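Local atomic coordinates of mandelate racemase/muconate lactonizing enzyme family protein (Azoarcus sp., PDB entry 2QDE), a protein that belongs to the mandelate racemase/muconate lactonizing enzyme family of the enolase superfamily and binds a barium ion in this structure. Residues Thr106-Phe109 with Ala110-Leu114; Glu368-Glu371 with Asp372-Arg375. All coordinates share one frame; numbering follows the deposited sequence.

Contact 1: Thr106-Phe109 with Ala110-Leu114; sequences TVDF and ALHDL
The imidazole of His-112 folds back over the preceding helical turn and lies against the carboxylate and carbonyl of Asp-108. ND1 donates to Asp-108 O at 2.9 Å in a nearly straight bond (169° at the hydrogen), and that oxygen sits in the ring plane, where the N-H points. Seen from the acceptor the bond is less regular: ND1 stands above the carbonyl plane, while the helical bond from His-112 N comes to the same oxygen from the opposite face. Asp-108 O is thus gripped twice by one residue. A chi1 of -79°, with CG anti to the carbonyl carbon, swings the ring back toward this oxygen, and the bond from ND1 holds its rotation.

The Asp-108 carboxylate, its plane 34° from that of the ring, has OD2 3.2 Å from His-112 ND1. The bonds it makes are to backbone amides, OD2 to Leu-277 N and OD1 to Leu-278 N, so a short acid suits a place where two amides must be met at once. Next to this pair, Val-107 and Leu-111 run side by side, CG1 of the first 3.9 Å from CD1 of the second, and meet Met-93 and Ile-89 of helix 86-96, which also borders Asp-108 and His-112. Ala-110, with only a methyl, fits where helix 101-119 lies on Leu-36, Leu-38 and Ala-48 of the antiparallel sheet. The chemistry implies a helix whose apolar side chains pack within the N-terminal domain while its buried carboxylate receives two amides at the start of helix 277-290 of the barrel domain, joining the two.

Contact 2: Glu368-Glu371 with Asp372-Arg375; sequences ELNE and DLVR
An asparagine N-cap starts the short helix 371-377, at the end of the loop that follows strand 356-358. Asn-370 OD1 accepts from Leu-373 N at 3.1 Å, replacing the carbonyl that a preceding turn would have supplied. With CG anti to the backbone N (chi1 178°), the amide reaches forward over the first turn; Leu-373 N stands above the amide plane, 58° out of it. Asparagine suits the place because its short side chain can set an acceptor beside an N-H of the first turn that has no helical carbonyl before it. The main chain takes over at once: Val-374 N donates to Asn-370 O at 3.0 Å, and Arg-375 N to Glu-371 O.

The capping amide is also packed. Its CG lies 3.4 Å from Leu-373 CB, the two side chains crossing at about a right angle, and Leu-369 CD2 makes a looser apolar approach to Val-374 CG2. Asp-372 follows the cap by two residues; as modelled its OD1 comes unfavourably close to Asn-370 OD1, an approach that is doubtful. The acid has its own partner in Arg-376, a salt bridge along the helix, and a negative charge in the first turn probably suits the positive end of the helix dipole. Glu-371 is drawn elsewhere, OE1 forming a salt bridge with Lys-37 of strand 31-40, which ties the helix start to the N-terminal domain's sheet. Arg-375, bent at chi3 (-75°), doubles back and lays one guanidinium face over Glu-371 O, 3.7 Å above the centre of the group.

Contact 1 and contact 2 come in that order along the chain, the first in the N-terminal domain and the second in a loop and short helix late in the chain; their centres are 18 Å apart and their nearest atoms about 8 Å, without touching. Both meet the antiparallel sheet of the N-terminal domain: contact 1 packs on strands 31-40 and 45-49, and in contact 2 Glu-371 reaches Lys-37 of strand 31-40. The chain leading to contact 2 also lies near contact 1, since Asp-113 accepts from Leu-365 N, a few residues before Glu-368. Neither contact includes a ligand of the barium ion, which is held by Asp-195, Asn-197, Glu-221 and Asp-246 in the barrel domain.

Contact 1: Thr106-Phe109 with Ala110-Leu114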
ATOM      1  N   THR A 106     -21.188 -23.373 -23.364  1.00 16.21           N
ATOM      2  CA  THR A 106     -22.009 -24.332 -24.082  1.00 15.32           C
ATOM      3  C   THR A 106     -21.171 -25.212 -25.007  1.00 14.53           C
ATOM      4  O   THR A 106     -21.382 -26.426 -25.086  1.00 15.79           O
ATOM      5  CB  THR A 106     -23.085 -23.605 -24.888  1.00 14.99           C
ATOM      6  OG1 THR A 106     -23.899 -22.844 -23.989  1.00 14.14           O
ATOM      7  CG2 THR A 106     -23.966 -24.601 -25.630  1.00 16.17           C
ATOM      8  N   VAL A 107     -20.221 -24.597 -25.704  1.00 13.52           N
ATOM      9  CA  VAL A 107     -19.339 -25.329 -26.601  1.00 13.84           C
ATOM     10  C   VAL A 107     -18.494 -26.309 -25.782  1.00 15.63           C
ATOM     11  O   VAL A 107     -18.362 -27.481 -26.128  1.00 14.14           O
ATOM     12  CB  VAL A 107     -18.402 -24.356 -27.357  1.00 13.36           C
ATOM     13  CG1 VAL A 107     -17.339 -25.137 -28.127  1.00 14.92           C
ATOM     14  CG2 VAL A 107     -19.216 -23.492 -28.306  1.00 13.48           C
ATOM     15  N   ASP A 108     -17.937 -25.804 -24.686  1.00 15.27           N
ATOM     16  CA  ASP A 108     -17.102 -26.592 -23.780  1.00 15.80           C
ATOM     17  C   ASP A 108     -17.855 -27.822 -23.259  1.00 14.88           C
ATOM     18  O   ASP A 108     -17.295 -28.919 -23.192  1.00 14.93           O
ATOM     19  CB  ASP A 108     -16.657 -25.700 -22.609  1.00 15.92           C
ATOM     20  CG  ASP A 108     -15.961 -26.473 -21.498  1.00 17.49           C
ATOM     21  OD1 ASP A 108     -14.736 -26.296 -21.309  1.00 18.68           O
ATOM     22  OD2 ASP A 108     -16.640 -27.257 -20.806  1.00 18.67           O
ATOM     23  N   PHE A 109     -19.120 -27.632 -22.889  1.00 15.16           N
ATOM     24  CA  PHE A 109     -19.942 -28.728 -22.373  1.00 16.34           C
ATOM     25  C   PHE A 109     -20.081 -29.852 -23.396  1.00 17.48           C
ATOM     26  O   PHE A 109     -19.938 -31.027 -23.053  1.00 16.56           O
ATOM     27  CB  PHE A 109     -21.350 -28.250 -22.001  1.00 16.69           C
ATOM     28  CG  PHE A 109     -21.388 -27.203 -20.916  1.00 16.97           C
ATOM     29  CD1 PHE A 109     -20.312 -27.031 -20.039  1.00 17.05           C
ATOM     30  CD2 PHE A 109     -22.515 -26.395 -20.765  1.00 14.93           C
ATOM     31  CE1 PHE A 109     -20.362 -26.064 -19.029  1.00 16.10           C
ATOM     32  CE2 PHE A 109     -22.577 -25.426 -19.760  1.00 16.63           C
ATOM     33  CZ  PHE A 109     -21.497 -25.263 -18.893  1.00 16.57           C
ATOM     34  N   ALA A 110     -20.372 -29.480 -24.643  1.00 16.86           N
ATOM     35  CA  ALA A 110     -20.549 -30.455 -25.718  1.00 17.37           C
ATOM     36  C   ALA A 110     -19.237 -31.125 -26.099  1.00 16.76           C
ATOM     37  O   ALA A 110     -19.226 -32.264 -26.551  1.00 17.66           O
ATOM     38  CB  ALA A 110     -21.183 -29.786 -26.951  1.00 15.46           C
ATOM     39  N   LEU A 111     -18.125 -30.423 -25.928  1.00 18.67           N
ATOM     40  CA  LEU A 111     -16.832 -31.015 -26.257  1.00 17.58           C
ATOM     41  C   LEU A 111     -16.531 -32.129 -25.252  1.00 18.10           C
ATOM     42  O   LEU A 111     -16.127 -33.229 -25.638  1.00 17.36           O
ATOM     43  CB  LEU A 111     -15.726 -29.950 -26.236  1.00 17.56           C
ATOM     44  CG  LEU A 111     -15.652 -29.042 -27.470  1.00 18.29           C
ATOM     45  CD1 LEU A 111     -14.743 -27.850 -27.199  1.00 16.67           C
ATOM     46  CD2 LEU A 111     -15.141 -29.848 -28.666  1.00 18.65           C
ATOM     47  N   HIS A 112     -16.743 -31.848 -23.967  1.00 17.08           N
ATOM     48  CA  HIS A 112     -16.494 -32.849 -22.932  1.00 16.67           C
ATOM     49  C   HIS A 112     -17.418 -34.049 -23.114  1.00 16.54           C
ATOM     50  O   HIS A 112     -17.014 -35.188 -22.899  1.00 13.92           O
ATOM     51  CB  HIS A 112     -16.709 -32.269 -21.530  1.00 17.78           C
ATOM     52  CG  HIS A 112     -15.560 -31.448 -21.031  1.00 19.35           C
ATOM     53  ND1 HIS A 112     -15.386 -30.124 -21.373  1.00 20.06           N
ATOM     54  CD2 HIS A 112     -14.522 -31.769 -20.222  1.00 19.27           C
ATOM     55  CE1 HIS A 112     -14.291 -29.663 -20.793  1.00 19.72           C
ATOM     56  NE2 HIS A 112     -13.748 -30.641 -20.089  1.00 19.79           N
ATOM     57  N   ASP A 113     -18.666 -33.787 -23.489  1.00 16.45           N
ATOM     58  CA  ASP A 113     -19.625 -34.866 -23.702  1.00 17.66           C
ATOM     59  C   ASP A 113     -19.131 -35.759 -24.838  1.00 15.78           C
ATOM     60  O   ASP A 113     -19.082 -36.981 -24.703  1.00 18.60           O
ATOM     61  CB  ASP A 113     -21.000 -34.297 -24.049  1.00 17.87           C
ATOM     62  CG  ASP A 113     -22.030 -35.379 -24.295  1.00 18.97           C
ATOM     63  OD1 ASP A 113     -22.237 -36.219 -23.395  1.00 18.18           O
ATOM     64  OD2 ASP A 113     -22.636 -35.386 -25.390  1.00 21.65           O
ATOM     65  N   LEU A 114     -18.746 -35.135 -25.945  1.00 16.91           N
ATOM     66  CA  LEU A 114     -18.257 -35.859 -27.107  1.00 18.35           C
ATOM     67  C   LEU A 114     -16.969 -36.632 -26.824  1.00 19.08           C
ATOM     68  O   LEU A 114     -16.799 -37.754 -27.298  1.00 17.21           O
ATOM     69  CB  LEU A 114     -18.052 -34.888 -28.268  1.00 19.73           C
ATOM     70  CG  LEU A 114     -17.626 -35.449 -29.628  1.00 20.30           C
ATOM     71  CD1 LEU A 114     -18.514 -36.622 -30.024  1.00 20.34           C
ATOM     72  CD2 LEU A 114     -17.710 -34.329 -30.661  1.00 20.63           C
TER

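Contact 2: Glu368-Glu371 with Asp372-Arg375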
ATOM      1  N   GLU A 368     -29.459 -38.635 -22.258  1.00 24.56           N
ATOM      2  CA  GLU A 368     -30.146 -39.110 -23.464  1.00 25.69           C
ATOM      3  C   GLU A 368     -31.288 -38.132 -23.723  1.00 23.07           C
ATOM      4  O   GLU A 368     -32.200 -38.009 -22.904  1.00 23.49           O
ATOM      5  CB  GLU A 368     -30.739 -40.498 -23.232  1.00 28.07           C
ATOM      6  CG  GLU A 368     -29.764 -41.518 -22.703  1.00 35.32           C
ATOM      7  CD  GLU A 368     -29.017 -42.222 -23.802  1.00 39.17           C
ATOM      8  OE1 GLU A 368     -28.584 -41.540 -24.761  1.00 41.28           O
ATOM      9  OE2 GLU A 368     -28.857 -43.460 -23.707  1.00 41.38           O
ATOM     10  N   LEU A 369     -31.243 -37.443 -24.855  1.00 23.82           N
ATOM     11  CA  LEU A 369     -32.279 -36.470 -25.175  1.00 24.17           C
ATOM     12  C   LEU A 369     -33.586 -37.054 -25.695  1.00 24.53           C
ATOM     13  O   LEU A 369     -33.600 -38.009 -26.474  1.00 24.40           O
ATOM     14  CB  LEU A 369     -31.770 -35.455 -26.208  1.00 24.23           C
ATOM     15  CG  LEU A 369     -30.874 -34.300 -25.757  1.00 25.56           C
ATOM     16  CD1 LEU A 369     -30.587 -33.400 -26.947  1.00 25.34           C
ATOM     17  CD2 LEU A 369     -31.557 -33.500 -24.656  1.00 25.07           C
ATOM     18  N   ASN A 370     -34.689 -36.473 -25.244  1.00 22.96           N
ATOM     19  CA  ASN A 370     -35.998 -36.877 -25.717  1.00 23.44           C
ATOM     20  C   ASN A 370     -36.128 -35.995 -26.961  1.00 23.32           C
ATOM     21  O   ASN A 370     -36.564 -34.850 -26.868  1.00 21.61           O
ATOM     22  CB  ASN A 370     -37.067 -36.513 -24.685  1.00 23.91           C
ATOM     23  CG  ASN A 370     -38.467 -36.864 -25.149  1.00 24.59           C
ATOM     24  OD1 ASN A 370     -38.750 -36.869 -26.348  1.00 24.62           O
ATOM     25  ND2 ASN A 370     -39.355 -37.137 -24.202  1.00 24.03           N
ATOM     26  N   GLU A 371     -35.721 -36.525 -28.111  1.00 22.96           N
ATOM     27  CA  GLU A 371     -35.739 -35.770 -29.364  1.00 24.64           C
ATOM     28  C   GLU A 371     -37.071 -35.130 -29.763  1.00 25.31           C
ATOM     29  O   GLU A 371     -37.102 -33.964 -30.172  1.00 22.99           O
ATOM     30  CB  GLU A 371     -35.250 -36.648 -30.522  1.00 25.47           C
ATOM     31  CG  GLU A 371     -33.820 -37.163 -30.387  1.00 27.33           C
ATOM     32  CD  GLU A 371     -32.780 -36.055 -30.315  1.00 30.35           C
ATOM     33  OE1 GLU A 371     -33.017 -34.953 -30.867  1.00 31.15           O
ATOM     34  OE2 GLU A 371     -31.704 -36.297 -29.717  1.00 31.15           O
ATOM     35  N   ASP A 372     -38.169 -35.873 -29.667  1.00 26.26           N
ATOM     36  CA  ASP A 372     -39.440 -35.287 -30.049  1.00 28.15           C
ATOM     37  C   ASP A 372     -39.874 -34.166 -29.104  1.00 26.45           C
ATOM     38  O   ASP A 372     -40.479 -33.187 -29.542  1.00 25.57           O
ATOM     39  CB  ASP A 372     -40.525 -36.373 -30.202  1.00 33.49           C
ATOM     40  CG  ASP A 372     -40.440 -37.452 -29.154  1.00 38.98           C
ATOM     41  OD1 ASP A 372     -40.867 -37.185 -28.008  1.00 42.29           O
ATOM     42  OD2 ASP A 372     -39.957 -38.576 -29.475  1.00 41.90           O
ATOM     43  N   LEU A 373     -39.546 -34.284 -27.819  1.00 24.30           N
ATOM     44  CA  LEU A 373     -39.898 -33.231 -26.867  1.00 22.78           C
ATOM     45  C   LEU A 373     -39.093 -31.987 -27.225  1.00 21.48           C
ATOM     46  O   LEU A 373     -39.588 -30.860 -27.139  1.00 21.07           O
ATOM     47  CB  LEU A 373     -39.580 -33.662 -25.430  1.00 21.93           C
ATOM     48  CG  LEU A 373     -39.752 -32.606 -24.332  1.00 21.28           C
ATOM     49  CD1 LEU A 373     -41.168 -32.057 -24.336  1.00 19.87           C
ATOM     50  CD2 LEU A 373     -39.427 -33.229 -22.979  1.00 21.92           C
ATOM     51  N   VAL A 374     -37.847 -32.195 -27.636  1.00 20.99           N
ATOM     52  CA  VAL A 374     -36.998 -31.079 -28.021  1.00 20.57           C
ATOM     53  C   VAL A 374     -37.677 -30.323 -29.160  1.00 22.20           C
ATOM     54  O   VAL A 374     -37.780 -29.095 -29.132  1.00 21.73           O
ATOM     55  CB  VAL A 374     -35.616 -31.558 -28.480  1.00 21.15           C
ATOM     56  CG1 VAL A 374     -34.898 -30.446 -29.227  1.00 20.38           C
ATOM     57  CG2 VAL A 374     -34.798 -31.986 -27.269  1.00 21.99           C
ATOM     58  N   ARG A 375     -38.140 -31.058 -30.165  1.00 22.01           N
ATOM     59  CA  ARG A 375     -38.819 -30.424 -31.287  1.00 23.63           C
ATOM     60  C   ARG A 375     -40.045 -29.652 -30.810  1.00 22.12           C
ATOM     61  O   ARG A 375     -40.310 -28.560 -31.297  1.00 24.13           O
ATOM     62  CB  ARG A 375     -39.233 -31.461 -32.334  1.00 24.51           C
ATOM     63  CG  ARG A 375     -38.109 -31.874 -33.258  1.00 27.08           C
ATOM     64  CD  ARG A 375     -38.630 -32.747 -34.385  1.00 29.49           C
ATOM     65  NE  ARG A 375     -38.938 -34.101 -33.927  1.00 31.06           N
ATOM     66  CZ  ARG A 375     -38.022 -35.040 -33.688  1.00 31.00           C
ATOM     67  NH1 ARG A 375     -36.734 -34.778 -33.863  1.00 30.84           N
ATOM     68  NH2 ARG A 375     -38.395 -36.244 -33.272  1.00 31.10           N
TER